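Local coordinates for short chain dehydrogenase (A0QTM2 homolog) (Mycobacterium thermoresistibile, PDB 3SC4), which is probably an NAD(P)-dependent oxidoreductase of the short-chain dehydrogenase family with a Rossmann fold and no established substrate, at residues Lys27-Ala31 / Asp32-Val36; Asn207-Gly210 / Gly211-Met215. All coordinates share one frame; numbering follows the deposited sequence.

Contact 1 (27-31 with 32-36) and contact 2 (207-210 with 211-215) are both local turns that follow the end of a helix. They lie apart in the chain, with centres about 29 Å from each other and nearest atoms about 14 Å apart, and they do not touch. Contact 1 belongs to the first beta-alpha-beta unit of the Rossmann fold, and its centre is about 15 Å from the centre of the chain. Contact 2 is more peripheral, about 23 Å out, in the loop after helix 203-209. Both have a glycine of positive phi where the helix gives out, Gly33 in contact 1 and Gly210 in contact 2.

Contact 1. Residues Lys27-Ala31 / Asp32-Val36; sequences KRVAA and DGANV
The guanidinium of Arg28 meets the carboxylate of Asp32 at its edge, near its own plane, with the two flat groups turned 74° apart. Arg28 NH1 stays 4.0 Å from Asp32 OD1, too far for a salt bridge, so any attraction is probably modest. Arg28 also makes a cation-pi contact with Tyr229. Tyr229 OH and Leu7 N also hydrogen-bond Asp32 OD2, and so hold the carboxylate from outside the turn. Arg28 CG lies anti to the backbone N (chi1 -177°), and a bend at chi2 brings the end of the chain back toward Asp32.

This is the helix-to-strand turn of the beta-alpha-beta unit formed by strand 11-15, helix 20-30 and strand 35-40, the opening unit of the Rossmann fold. A type I beta turn runs from Ala30 to Gly33. Gly33 N donates to Ala30 O at 2.8 Å, and Asp32 N reaches Val29 O at 3.3 Å. Gly33 has positive phi (87°), a conformation that favours glycine. Beyond it, the methyl of Ala34 turns back to the helix. Its CB packs 3.5 Å from Val29 CG1, beside strand 11-15, where Val29 also touches Met12.

Contact 2. Residues Asn207-Gly210 / Gly211-Met215; sequences NLLG and GDEAM
Leu209 and Met215 reach toward each other tip to tip across the turn that follows helix 203-209. The touching atoms are one branch of the leucine and the terminal methyl of the methionine. Leu209 CD1 is 3.6 Å from Met215 CE and 4.0 Å from Met215 SD. The other branch of the leucine, CD2, points away from the methionine. The folded chain of Met215 brings its end to the leucine. CG lies anti to the carbonyl carbon (chi1 -62°), and further bends at chi2 and chi3 (-77° and 88°) swing CE round toward Leu209. The Leu209–Met215 touch is apolar.

Glu213 also faces the helix end, but more loosely. Its OE1 comes to 4.3 Å from Leu209 CD1, which is a distant approach to a methyl and not a polar bond. The backbone makes the bend between the two side chains. Gly210 is the first residue to leave helical geometry and has positive phi, which favours glycine. Gly211 follows in an extended conformation and carries the chain away from the helix, before it curves back to bring Met215 within range of Leu209.

The site lies at the surface, and Leu209, Gly210, Gly211 and Glu213 touch a crystal neighbour, so packing in the crystal may influence the local conformation. Gln206 NE2 hydrogen-bonds the carbonyl oxygen of Glu213 and ties the loop to the helix. Met215, in the loop between helices 203-209 and 222-232, lies against Val205 and Gln206 of the first helix and against Ala201 just before it.

Contact 1. Residues Lys27-Ala31 / Asp32-Val36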
# COMPACT_ATOMS: atom_id res chain seq x y z
N LYS B 27 24.79 -14.13 -3.90
CA LYS B 27 25.90 -14.88 -4.51
C LYS B 27 26.40 -14.24 -5.80
O LYS B 27 27.60 -14.08 -6.00
CB LYS B 27 25.51 -16.36 -4.71
CG LYS B 27 25.72 -17.22 -3.43
CD LYS B 27 24.86 -18.47 -3.35
CE LYS B 27 25.47 -19.69 -4.05
NZ LYS B 27 24.48 -20.83 -4.02
N ARG B 28 25.49 -13.82 -6.66
CA ARG B 28 25.89 -13.22 -7.93
C ARG B 28 26.70 -11.96 -7.73
O ARG B 28 27.70 -11.74 -8.39
CB ARG B 28 24.69 -12.90 -8.79
CG ARG B 28 25.05 -12.36 -10.14
CD ARG B 28 25.67 -13.44 -11.02
NE ARG B 28 25.68 -13.00 -12.41
CZ ARG B 28 26.66 -12.30 -12.98
NH1 ARG B 28 27.75 -11.91 -12.30
NH2 ARG B 28 26.53 -12.00 -14.26
N VAL B 29 26.26 -11.13 -6.80
CA VAL B 29 26.95 -9.88 -6.52
C VAL B 29 28.30 -10.17 -5.84
O VAL B 29 29.30 -9.56 -6.17
CB VAL B 29 26.06 -8.96 -5.66
CG1 VAL B 29 26.81 -7.72 -5.26
CG2 VAL B 29 24.79 -8.61 -6.43
N ALA B 30 28.30 -11.11 -4.91
CA ALA B 30 29.52 -11.55 -4.25
C ALA B 30 30.57 -12.03 -5.25
O ALA B 30 31.74 -11.82 -5.03
CB ALA B 30 29.22 -12.67 -3.24
N ALA B 31 30.16 -12.66 -6.35
CA ALA B 31 31.10 -13.28 -7.29
C ALA B 31 32.01 -12.28 -7.98
O ALA B 31 33.08 -12.65 -8.46
CB ALA B 31 30.35 -14.11 -8.34
N ASP B 32 31.59 -11.01 -8.03
CA ASP B 32 32.41 -9.92 -8.52
C ASP B 32 33.40 -9.41 -7.45
O ASP B 32 34.18 -8.49 -7.71
CB ASP B 32 31.52 -8.75 -8.98
CG ASP B 32 30.97 -8.91 -10.40
OD1 ASP B 32 31.06 -10.03 -10.97
OD2 ASP B 32 30.45 -7.90 -10.95
N GLY B 33 33.37 -9.96 -6.25
CA GLY B 33 34.22 -9.47 -5.16
C GLY B 33 33.60 -8.33 -4.37
O GLY B 33 34.30 -7.41 -3.91
N ALA B 34 32.28 -8.40 -4.20
CA ALA B 34 31.51 -7.37 -3.50
C ALA B 34 31.38 -7.74 -2.03
O ALA B 34 31.57 -8.90 -1.66
CB ALA B 34 30.11 -7.23 -4.13
N ASN B 35 31.05 -6.75 -1.22
CA ASN B 35 30.63 -6.98 0.16
C ASN B 35 29.09 -7.08 0.22
O ASN B 35 28.39 -6.40 -0.53
CB ASN B 35 31.13 -5.86 1.07
CG ASN B 35 32.60 -5.50 0.81
OD1 ASN B 35 33.45 -6.37 0.61
ND2 ASN B 35 32.89 -4.20 0.79
N VAL B 36 28.59 -7.97 1.08
CA VAL B 36 27.17 -8.17 1.24
C VAL B 36 26.82 -8.31 2.72
O VAL B 36 27.24 -9.24 3.36
CB VAL B 36 26.70 -9.44 0.54
CG1 VAL B 36 25.21 -9.68 0.82
CG2 VAL B 36 26.97 -9.35 -0.96

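Contact 2. Residues Asn207-Gly210 / Gly211-Met215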
# COMPACT_ATOMS: atom_id res chain seq x y z
N ASN B 207 12.07 -29.27 -0.32
CA ASN B 207 11.99 -29.69 1.06
C ASN B 207 10.54 -29.89 1.51
O ASN B 207 10.21 -30.92 2.09
CB ASN B 207 12.69 -28.65 1.95
CG ASN B 207 14.22 -28.79 1.96
OD1 ASN B 207 14.79 -29.57 1.20
ND2 ASN B 207 14.88 -28.02 2.83
N LEU B 208 9.69 -28.90 1.24
CA LEU B 208 8.29 -28.96 1.64
C LEU B 208 7.46 -29.96 0.85
O LEU B 208 6.55 -30.56 1.40
CB LEU B 208 7.66 -27.57 1.56
CG LEU B 208 8.17 -26.59 2.62
CD1 LEU B 208 7.75 -25.20 2.23
CD2 LEU B 208 7.64 -26.90 4.00
N LEU B 209 7.76 -30.13 -0.44
CA LEU B 209 7.17 -31.22 -1.23
C LEU B 209 7.64 -32.60 -0.75
O LEU B 209 6.92 -33.58 -0.86
CB LEU B 209 7.50 -31.07 -2.72
CG LEU B 209 6.42 -30.52 -3.65
CD1 LEU B 209 6.93 -30.54 -5.10
CD2 LEU B 209 5.13 -31.34 -3.52
N GLY B 210 8.87 -32.65 -0.24
CA GLY B 210 9.45 -33.87 0.31
C GLY B 210 10.11 -34.77 -0.72
O GLY B 210 10.30 -35.97 -0.46
N GLY B 211 10.46 -34.21 -1.88
CA GLY B 211 11.06 -35.01 -2.96
C GLY B 211 12.15 -34.28 -3.73
O GLY B 211 12.41 -33.09 -3.50
N ASP B 212 12.77 -35.01 -4.66
CA ASP B 212 13.83 -34.48 -5.55
C ASP B 212 13.24 -34.34 -6.95
O ASP B 212 13.81 -34.85 -7.93
CB ASP B 212 15.05 -35.44 -5.60
N GLU B 213 12.09 -33.65 -7.03
CA GLU B 213 11.25 -33.58 -8.24
C GLU B 213 11.36 -32.28 -9.07
O GLU B 213 11.65 -31.20 -8.55
CB GLU B 213 9.78 -33.77 -7.85
CG GLU B 213 8.96 -34.48 -8.91
CD GLU B 213 7.58 -34.76 -8.41
OE1 GLU B 213 6.93 -33.77 -7.99
OE2 GLU B 213 7.15 -35.94 -8.41
N ALA B 214 11.10 -32.44 -10.37
CA ALA B 214 11.30 -31.41 -11.37
C ALA B 214 10.11 -30.48 -11.32
O ALA B 214 8.96 -30.94 -11.36
CB ALA B 214 11.41 -32.03 -12.77
N MET B 215 10.38 -29.19 -11.21
CA MET B 215 9.31 -28.19 -11.20
C MET B 215 9.21 -27.66 -12.62
O MET B 215 9.80 -26.64 -12.95
CB MET B 215 9.61 -27.10 -10.16
CG MET B 215 9.70 -27.63 -8.72
SD MET B 215 8.09 -27.97 -7.97
CE MET B 215 7.75 -29.65 -8.46